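Local coordinates for protein chitinase (Paenibacillus sp. FPU-7, PDB 5GZT) that probably breaks down chitin by random endo-hydrolysis of its N-acetyl-beta-D-glucosaminide (1->4)-beta linkages, at residues 67-70 against 71-75; 118-121 against 122-126; 144-147 against 148-152. All coordinates share one frame; numbering follows the deposited sequence.

Interaction 1: residues 67-70 against 71-75; sequences VTLS and GSFTD. With NA (sodium ion), chain C; FMT (formic acid), chain K.
The backbone passes from S70 into G71 at a sharp corner, where G71 combines a phi of 139° with an extended psi. At these backbone angles a CB on G71 would be jammed against the carbonyl oxygen of the residue before, only 2.4 Å from S70 O, which calls for glycine. The bend brings the side chains of L69 and F73, four residues apart, together on the inner side of the corner. L69 CG lies over one face of the F73 ring, 4.2 Å from the centroid and 24° off the normal, which meets the geometry of a CH-pi contact displaced toward the rim. L69 CB adds an apolar contact with F73 CE1 at 3.9 Å. The first torsion of F73 (chi1 -56°) sets CG beside its own N and opposite its carbonyl carbon, swinging the ring back over the preceding strand.

The corner lies within one coil of a parallel beta-helix, between strand 67-70 of one sheet and strand 72-78 of the other, and L42 and V55 of the preceding coil also pack on F73. At the ring edge, near its plane, S70 C comes within 3.7 Å of F73 CE1, so the peptide leaving S70 borders the aromatic group.

Polar atoms of the corner serve other partners. S70 OG donates a hydrogen bond to O2 of a formic acid molecule, probably from the crystallisation liquor, at 2.8 Å. S72 O binds the sodium ion at 2.4 Å, in a site completed by E44 OE2, T50 O and F52 O.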
ATOM      1  N   VAL B  67     -69.279  19.505  -0.249  1.00 31.81           N
ATOM      2  CA  VAL B  67     -68.427  19.008   0.823  1.00 34.33           C
ATOM      3  C   VAL B  67     -67.107  19.685   0.651  1.00 32.75           C
ATOM      4  O   VAL B  67     -66.451  19.498  -0.381  1.00 27.90           O
ATOM      5  CB  VAL B  67     -68.265  17.455   0.732  1.00 36.20           C
ATOM      6  CG1 VAL B  67     -67.278  16.960   1.792  1.00 35.91           C
ATOM      7  CG2 VAL B  67     -69.639  16.772   0.881  1.00 39.13           C
ATOM      8  N   THR B  68     -66.701  20.481   1.627  1.00 31.99           N
ATOM      9  CA  THR B  68     -65.385  21.101   1.515  1.00 32.48           C
ATOM     10  C   THR B  68     -64.574  21.079   2.769  1.00 31.42           C
ATOM     11  O   THR B  68     -65.110  21.168   3.839  1.00 31.64           O
ATOM     12  CB  THR B  68     -65.366  22.457   0.721  1.00 36.69           C
ATOM     13  OG1 THR B  68     -64.493  23.436   1.290  1.00 40.79           O
ATOM     14  CG2 THR B  68     -66.649  22.990   0.441  1.00 28.28           C
ATOM     15  N   LEU B  69     -63.253  20.958   2.590  1.00 29.32           N
ATOM     16  CA  LEU B  69     -62.281  20.734   3.651  1.00 32.66           C
ATOM     17  C   LEU B  69     -61.210  21.802   3.595  1.00 31.78           C
ATOM     18  O   LEU B  69     -60.659  22.104   2.506  1.00 30.04           O
ATOM     19  CB  LEU B  69     -61.581  19.342   3.484  1.00 29.98           C
ATOM     20  CG  LEU B  69     -62.263  18.074   4.058  1.00 34.78           C
ATOM     21  CD1 LEU B  69     -63.766  18.043   3.905  1.00 38.12           C
ATOM     22  CD2 LEU B  69     -61.651  16.771   3.509  1.00 34.81           C
ATOM     23  N   SER B  70     -60.885  22.311   4.783  1.00 31.85           N
ATOM     24  CA  SER B  70     -59.744  23.207   5.019  1.00 36.88           C
ATOM     25  C   SER B  70     -59.149  22.802   6.304  1.00 34.58           C
ATOM     26  O   SER B  70     -59.846  22.799   7.292  1.00 39.25           O
ATOM     27  CB  SER B  70     -60.167  24.691   5.117  1.00 34.49           C
ATOM     28  OG  SER B  70     -60.802  25.039   3.898  1.00 42.62           O
ATOM     29  N   GLY B  71     -57.855  22.518   6.293  1.00 37.20           N
ATOM     30  CA  GLY B  71     -57.193  21.972   7.446  1.00 39.27           C
ATOM     31  C   GLY B  71     -56.200  20.886   7.083  1.00 41.28           C
ATOM     32  O   GLY B  71     -55.924  20.648   5.895  1.00 35.21           O
ATOM     33  N   SER B  72     -55.672  20.251   8.133  1.00 39.63           N
ATOM     34  CA  SER B  72     -54.634  19.182   8.043  1.00 48.02           C
ATOM     35  C   SER B  72     -55.305  17.874   8.381  1.00 47.91           C
ATOM     36  O   SER B  72     -55.751  17.724   9.510  1.00 44.21           O
ATOM     37  CB  SER B  72     -53.490  19.410   9.018  1.00 46.13           C
ATOM     38  OG  SER B  72     -52.394  18.567   8.712  1.00 55.44           O
ATOM     39  N   PHE B  73     -55.427  16.955   7.401  1.00 43.60           N
ATOM     40  CA  PHE B  73     -56.201  15.744   7.604  1.00 35.99           C
ATOM     41  C   PHE B  73     -55.306  14.513   7.437  1.00 34.55           C
ATOM     42  O   PHE B  73     -54.195  14.570   6.922  1.00 31.55           O
ATOM     43  CB  PHE B  73     -57.432  15.705   6.708  1.00 36.73           C
ATOM     44  CG  PHE B  73     -58.348  16.882   6.862  1.00 38.99           C
ATOM     45  CD1 PHE B  73     -58.099  18.067   6.189  1.00 36.89           C
ATOM     46  CD2 PHE B  73     -59.482  16.798   7.648  1.00 38.03           C
ATOM     47  CE1 PHE B  73     -58.965  19.146   6.303  1.00 35.33           C
ATOM     48  CE2 PHE B  73     -60.346  17.896   7.799  1.00 39.32           C
ATOM     49  CZ  PHE B  73     -60.084  19.066   7.117  1.00 40.22           C
ATOM     50  N   THR B  74     -55.776  13.390   7.947  1.00 36.39           N
ATOM     51  CA  THR B  74     -54.977  12.156   7.835  1.00 38.12           C
ATOM     52  C   THR B  74     -55.488  11.397   6.598  1.00 34.59           C
ATOM     53  O   THR B  74     -54.948  11.578   5.512  1.00 35.69           O
ATOM     54  CB  THR B  74     -55.059  11.326   9.155  1.00 33.89           C
ATOM     55  OG1 THR B  74     -56.433  11.211   9.562  1.00 30.93           O
ATOM     56  CG2 THR B  74     -54.296  12.018  10.231  1.00 36.10           C
ATOM     57  N   ASP B  75     -56.548  10.608   6.800  1.00 33.20           N
ATOM     58  CA  ASP B  75     -57.128   9.766   5.807  1.00 35.10           C
ATOM     59  C   ASP B  75     -58.427  10.409   5.485  1.00 34.69           C
ATOM     60  O   ASP B  75     -59.257  10.649   6.384  1.00 33.89           O
ATOM     61  CB  ASP B  75     -57.424   8.326   6.308  1.00 35.29           C
ATOM     62  CG  ASP B  75     -56.166   7.548   6.653  1.00 36.32           C
ATOM     63  OD1 ASP B  75     -55.325   7.312   5.789  1.00 42.59           O
ATOM     64  OD2 ASP B  75     -56.046   7.106   7.784  1.00 36.67           O
TER
HETATM   65 NA    NA C4001     -56.030  18.218  11.854  1.00 50.48          NA
HETATM   66  C   FMT K4009     -61.440  28.515   2.851  1.00 67.79           C
HETATM   67  O1  FMT K4009     -62.538  28.015   2.549  1.00 56.97           O
HETATM   68  O2  FMT K4009     -60.397  27.783   3.306  1.00 51.54           O

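Interaction 2: residues 118-121 against 122-126; sequences LTLN and IKTQI
L118, L120 and I126 meet without a ring of their own; the flat group against them is F146 of the next coil, whose ring packs on all three. Within the contact it is branched aliphatic carbon that meets. L118 and I126 reach toward each other tip to tip, L118 CD2 standing 3.9 Å from I126 CG1. L120 approaches the same isoleucine in the same manner, its CD1 4.0 Å from I126 CD1. L118 extends its CG opposite its own N (chi1 172°), which carries the CD2 methyl across to the isoleucine.

The chain reverses here, the directions of 118-121 and 122-126 lying 146° apart, and the CA atoms of L118 and I126 are 10.2 Å from each other. This is a corner of the parallel beta-helix, joining strand 114-120 of one sheet to strand 125-127 of the other, with the leucines and isoleucine filling the interior between them. L120 also crosses T124 obliquely, L120 CD1 and CD2 each 3.2 Å from T124 OG1. Exchanging L120 for an alanine removes both delta methyls, and would probably open a gap between T124 OG1 and I126 CD1 and leave the end of I126 freer to turn. The T124 backbone N is tied to S144 OG of the next coil.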
ATOM      1  N   LEU B 118     -52.540  10.150  -3.194  1.00 22.25           N
ATOM      2  CA  LEU B 118     -53.884  10.067  -3.713  1.00 22.22           C
ATOM      3  C   LEU B 118     -54.046   8.666  -4.385  1.00 22.81           C
ATOM      4  O   LEU B 118     -53.322   8.354  -5.332  1.00 23.98           O
ATOM      5  CB  LEU B 118     -54.168  11.196  -4.736  1.00 22.78           C
ATOM      6  CG  LEU B 118     -55.471  11.107  -5.471  1.00 21.98           C
ATOM      7  CD1 LEU B 118     -56.726  11.337  -4.643  1.00 25.10           C
ATOM      8  CD2 LEU B 118     -55.494  11.988  -6.693  1.00 27.55           C
ATOM      9  N   THR B 119     -55.031   7.890  -3.926  1.00 21.04           N
ATOM     10  CA  THR B 119     -55.293   6.535  -4.433  1.00 20.31           C
ATOM     11  C   THR B 119     -56.632   6.519  -5.161  1.00 21.02           C
ATOM     12  O   THR B 119     -57.662   6.828  -4.600  1.00 20.74           O
ATOM     13  CB  THR B 119     -55.202   5.496  -3.312  1.00 19.58           C
ATOM     14  OG1 THR B 119     -53.930   5.629  -2.687  1.00 18.07           O
ATOM     15  CG2 THR B 119     -55.380   4.059  -3.809  1.00 21.45           C
ATOM     16  N   LEU B 120     -56.591   6.136  -6.433  1.00 20.63           N
ATOM     17  CA  LEU B 120     -57.754   6.129  -7.271  1.00 21.92           C
ATOM     18  C   LEU B 120     -58.223   4.707  -7.674  1.00 24.03           C
ATOM     19  O   LEU B 120     -57.461   3.964  -8.313  1.00 18.52           O
ATOM     20  CB  LEU B 120     -57.433   6.917  -8.528  1.00 21.46           C
ATOM     21  CG  LEU B 120     -56.901   8.363  -8.310  1.00 22.76           C
ATOM     22  CD1 LEU B 120     -56.578   8.984  -9.647  1.00 23.13           C
ATOM     23  CD2 LEU B 120     -57.967   9.121  -7.581  1.00 26.04           C
ATOM     24  N   ASN B 121     -59.505   4.428  -7.357  1.00 23.48           N
ATOM     25  CA  ASN B 121     -60.145   3.135  -7.589  1.00 23.28           C
ATOM     26  C   ASN B 121     -61.352   3.280  -8.427  1.00 23.88           C
ATOM     27  O   ASN B 121     -62.052   2.281  -8.649  1.00 31.15           O
ATOM     28  CB  ASN B 121     -60.483   2.505  -6.221  1.00 23.00           C
ATOM     29  CG  ASN B 121     -59.254   2.077  -5.456  1.00 21.30           C
ATOM     30  OD1 ASN B 121     -59.065   2.406  -4.247  1.00 26.75           O
ATOM     31  ND2 ASN B 121     -58.485   1.240  -6.067  1.00 18.66           N
ATOM     32  N   ILE B 122     -61.546   4.464  -8.996  1.00 21.68           N
ATOM     33  CA  ILE B 122     -62.606   4.776  -9.948  1.00 23.37           C
ATOM     34  C   ILE B 122     -62.082   5.945 -10.846  1.00 26.61           C
ATOM     35  O   ILE B 122     -61.208   6.681 -10.445  1.00 25.97           O
ATOM     36  CB  ILE B 122     -63.921   5.222  -9.197  1.00 24.81           C
ATOM     37  CG1 ILE B 122     -65.195   5.327 -10.068  1.00 27.47           C
ATOM     38  CG2 ILE B 122     -63.710   6.615  -8.607  1.00 25.53           C
ATOM     39  CD1 ILE B 122     -65.638   4.078 -10.821  1.00 33.49           C
ATOM     40  N   LYS B 123     -62.542   6.041 -12.079  1.00 26.39           N
ATOM     41  CA  LYS B 123     -62.119   7.135 -12.981  1.00 28.70           C
ATOM     42  C   LYS B 123     -62.561   8.463 -12.346  1.00 25.10           C
ATOM     43  O   LYS B 123     -63.765   8.645 -12.045  1.00 23.27           O
ATOM     44  CB  LYS B 123     -62.719   6.976 -14.381  1.00 29.78           C
ATOM     45  CG  LYS B 123     -62.241   8.082 -15.325  1.00 36.82           C
ATOM     46  CD  LYS B 123     -62.814   7.883 -16.699  1.00 43.56           C
ATOM     47  CE  LYS B 123     -62.275   8.896 -17.664  1.00 52.74           C
ATOM     48  NZ  LYS B 123     -62.610   8.528 -19.075  1.00 61.98           N
ATOM     49  N   THR B 124     -61.554   9.290 -12.067  1.00 23.34           N
ATOM     50  CA  THR B 124     -61.707  10.482 -11.256  0.50 26.57           C
ATOM     51  C   THR B 124     -61.190  11.679 -11.995  1.00 24.01           C
ATOM     52  O   THR B 124     -60.131  11.623 -12.657  1.00 25.09           O
ATOM     53  CB  THR B 124     -60.910  10.415  -9.927  0.50 29.97           C
ATOM     54  OG1 THR B 124     -59.513  10.243 -10.195  0.50 36.42           O
ATOM     55  CG2 THR B 124     -61.392   9.295  -9.065  0.50 27.63           C
ATOM     56  N   GLN B 125     -61.910  12.779 -11.869  1.00 23.90           N
ATOM     57  CA  GLN B 125     -61.414  14.060 -12.403  1.00 26.10           C
ATOM     58  C   GLN B 125     -60.825  14.872 -11.260  1.00 22.82           C
ATOM     59  O   GLN B 125     -61.556  15.245 -10.358  1.00 23.43           O
ATOM     60  CB  GLN B 125     -62.546  14.827 -13.043  1.00 32.45           C
ATOM     61  CG  GLN B 125     -63.033  14.179 -14.331  1.00 38.12           C
ATOM     62  CD  GLN B 125     -64.146  14.982 -15.017  1.00 45.72           C
ATOM     63  OE1 GLN B 125     -65.300  15.023 -14.551  1.00 48.40           O
ATOM     64  NE2 GLN B 125     -63.784  15.653 -16.103  1.00 52.17           N
ATOM     65  N   ILE B 126     -59.538  15.205 -11.347  1.00 20.81           N
ATOM     66  CA  ILE B 126     -58.879  15.976 -10.318  1.00 23.95           C
ATOM     67  C   ILE B 126     -58.586  17.342 -10.967  1.00 27.83           C
ATOM     68  O   ILE B 126     -57.913  17.443 -12.026  1.00 28.82           O
ATOM     69  CB  ILE B 126     -57.556  15.388  -9.796  1.00 27.41           C
ATOM     70  CG1 ILE B 126     -57.796  13.973  -9.135  1.00 26.60           C
ATOM     71  CG2 ILE B 126     -56.876  16.318  -8.756  1.00 27.40           C
ATOM     72  CD1 ILE B 126     -57.725  12.829 -10.135  1.00 26.02           C
TER

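Interaction 3: residues 144-147 against 148-152; sequences SSFE and SAPGK
F146 holds CG beside its own N and opposite its carbonyl carbon (chi1 -68°), and its second torsion (chi2 87°) turns the ring so that one face meets P150, four residues on. P150 CD sits above that face, 3.8 Å from the centroid and 15° off the normal, which satisfies the criteria for a CH-pi contact. Its closest ring atom is F146 CG, 3.7 Å from P150 CD. P150 CG continues along the same face, 4.0 Å from F146 CZ, so the proline edge formed by CD and CG spans the ring from its root to its far end. The two side chains cross at about a right angle.

S148 O lies obliquely to the F146 ring and 3.5 Å from F146 CB, and forms no hydrogen bond with the opposing segment. The intervening residues carry the chain round a corner of the parallel beta-helix, from strand 145-146 of one sheet toward strand 152-154, the last strand of the other. F146 also touches A135 of strand 131-137, and P150 leans on V132 and A135. The E147 CB is directed away from 148-152; its OE1 accepts a hydrogen bond from the backbone N of G128 in the preceding coil.

With no hydrogen bond or charge pair across the turn, the contact rests on dispersion and the weak polarity of CH-pi; the P150 CD hydrogens, next to the amide N, are likely to be slightly positive and suited to facing an aromatic ring.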
ATOM      1  N   SER B 144     -58.174   8.344 -15.325  1.00 21.42           N
ATOM      2  CA  SER B 144     -58.317   9.539 -14.486  1.00 22.85           C
ATOM      3  C   SER B 144     -57.549  10.741 -15.111  1.00 24.44           C
ATOM      4  O   SER B 144     -56.619  10.550 -15.897  1.00 23.94           O
ATOM      5  CB  SER B 144     -57.845   9.283 -13.067  1.00 22.54           C
ATOM      6  OG  SER B 144     -58.798   8.461 -12.365  1.00 22.56           O
ATOM      7  N   SER B 145     -58.002  11.949 -14.792  1.00 26.45           N
ATOM      8  CA  SER B 145     -57.398  13.207 -15.298  1.00 27.28           C
ATOM      9  C   SER B 145     -57.018  14.157 -14.172  1.00 27.31           C
ATOM     10  O   SER B 145     -57.710  14.283 -13.124  1.00 23.90           O
ATOM     11  CB  SER B 145     -58.328  13.921 -16.269  1.00 25.70           C
ATOM     12  OG  SER B 145     -59.584  14.143 -15.670  1.00 28.49           O
ATOM     13  N   PHE B 146     -55.880  14.802 -14.375  1.00 27.36           N
ATOM     14  CA  PHE B 146     -55.359  15.812 -13.454  1.00 28.61           C
ATOM     15  C   PHE B 146     -55.160  17.129 -14.214  1.00 32.21           C
ATOM     16  O   PHE B 146     -54.538  17.131 -15.251  1.00 23.75           O
ATOM     17  CB  PHE B 146     -54.042  15.398 -12.975  1.00 26.31           C
ATOM     18  CG  PHE B 146     -54.075  14.222 -12.103  1.00 27.86           C
ATOM     19  CD1 PHE B 146     -54.022  12.931 -12.661  1.00 28.01           C
ATOM     20  CD2 PHE B 146     -54.076  14.373 -10.716  1.00 26.85           C
ATOM     21  CE1 PHE B 146     -53.995  11.818 -11.819  1.00 29.64           C
ATOM     22  CE2 PHE B 146     -54.064  13.254  -9.913  1.00 27.57           C
ATOM     23  CZ  PHE B 146     -53.989  11.998 -10.467  1.00 24.87           C
ATOM     24  N   GLU B 147     -55.725  18.215 -13.717  1.00 31.20           N
ATOM     25  CA  GLU B 147     -55.434  19.553 -14.354  1.00 30.68           C
ATOM     26  C   GLU B 147     -53.981  19.910 -14.092  1.00 28.30           C
ATOM     27  O   GLU B 147     -53.342  20.406 -14.967  1.00 29.42           O
ATOM     28  CB  GLU B 147     -56.361  20.651 -13.869  1.00 29.95           C
ATOM     29  CG  GLU B 147     -57.745  20.541 -14.468  1.00 27.94           C
ATOM     30  CD  GLU B 147     -58.691  21.625 -13.984  1.00 27.76           C
ATOM     31  OE1 GLU B 147     -58.317  22.431 -13.082  1.00 23.46           O
ATOM     32  OE2 GLU B 147     -59.828  21.657 -14.498  1.00 28.83           O
ATOM     33  N   SER B 148     -53.461  19.590 -12.916  1.00 27.45           N
ATOM     34  CA  SER B 148     -52.032  19.707 -12.720  0.50 29.91           C
ATOM     35  C   SER B 148     -51.435  18.355 -12.302  1.00 31.46           C
ATOM     36  O   SER B 148     -51.923  17.681 -11.385  1.00 30.93           O
ATOM     37  CB  SER B 148     -51.670  20.867 -11.776  0.50 29.90           C
ATOM     38  OG  SER B 148     -52.042  20.667 -10.452  0.50 30.82           O
ATOM     39  N   ALA B 149     -50.379  17.985 -13.021  1.00 29.74           N
ATOM     40  CA  ALA B 149     -49.753  16.687 -12.894  1.00 29.51           C
ATOM     41  C   ALA B 149     -49.348  16.394 -11.483  1.00 30.50           C
ATOM     42  O   ALA B 149     -48.847  17.275 -10.806  1.00 30.96           O
ATOM     43  CB  ALA B 149     -48.549  16.566 -13.823  1.00 28.12           C
ATOM     44  N   PRO B 150     -49.612  15.146 -11.001  1.00 29.00           N
ATOM     45  CA  PRO B 150     -49.064  14.690  -9.716  1.00 27.85           C
ATOM     46  C   PRO B 150     -47.550  14.636  -9.772  1.00 25.21           C
ATOM     47  O   PRO B 150     -47.039  14.481 -10.849  1.00 24.72           O
ATOM     48  CB  PRO B 150     -49.585  13.241  -9.552  1.00 27.16           C
ATOM     49  CG  PRO B 150     -50.101  12.862 -10.877  1.00 30.41           C
ATOM     50  CD  PRO B 150     -50.365  14.088 -11.703  1.00 31.21           C
ATOM     51  N   GLY B 151     -46.881  14.701  -8.627  1.00 25.15           N
ATOM     52  CA  GLY B 151     -45.390  14.667  -8.603  1.00 31.35           C
ATOM     53  C   GLY B 151     -44.826  13.350  -9.064  1.00 32.35           C
ATOM     54  O   GLY B 151     -43.888  13.321  -9.841  1.00 33.30           O
ATOM     55  N   LYS B 152     -45.360  12.243  -8.528  1.00 34.65           N
ATOM     56  CA  LYS B 152     -45.105  10.872  -9.079  1.00 34.59           C
ATOM     57  C   LYS B 152     -46.420  10.097  -9.227  1.00 32.71           C
ATOM     58  O   LYS B 152     -47.381  10.351  -8.473  1.00 28.88           O
ATOM     59  CB  LYS B 152     -44.202  10.052  -8.192  1.00 42.35           C
ATOM     60  CG  LYS B 152     -42.846  10.676  -7.889  1.00 52.12           C
ATOM     61  CD  LYS B 152     -42.105   9.850  -6.846  1.00 56.37           C
ATOM     62  CE  LYS B 152     -42.688   9.976  -5.439  1.00 66.88           C
ATOM     63  NZ  LYS B 152     -43.285   8.692  -4.913  1.00 72.37           N
TER

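In the fold
All three contacts occupy corners of one parallel beta-helix, where a strand of one sheet hands over to the other. Interactions 1 and 2 are buried, whereas interaction 3 is partly buried, with E147 and A149 exposed. Interactions 1 and 3 each set an aliphatic group over a phenylalanine face; interaction 2 is aliphatic apart from the T124 hydroxyl against the L120 methyls. Only interaction 1 includes a metal ligand. Interactions 2 and 3 belong to adjacent coils and touch: I126 N and S145 O are 2.7 Å apart, a probable hydrogen bond between neighbouring strands 125-127 and 145-146. Interaction 1 stands apart, its centre about 17 Å from that of interaction 2.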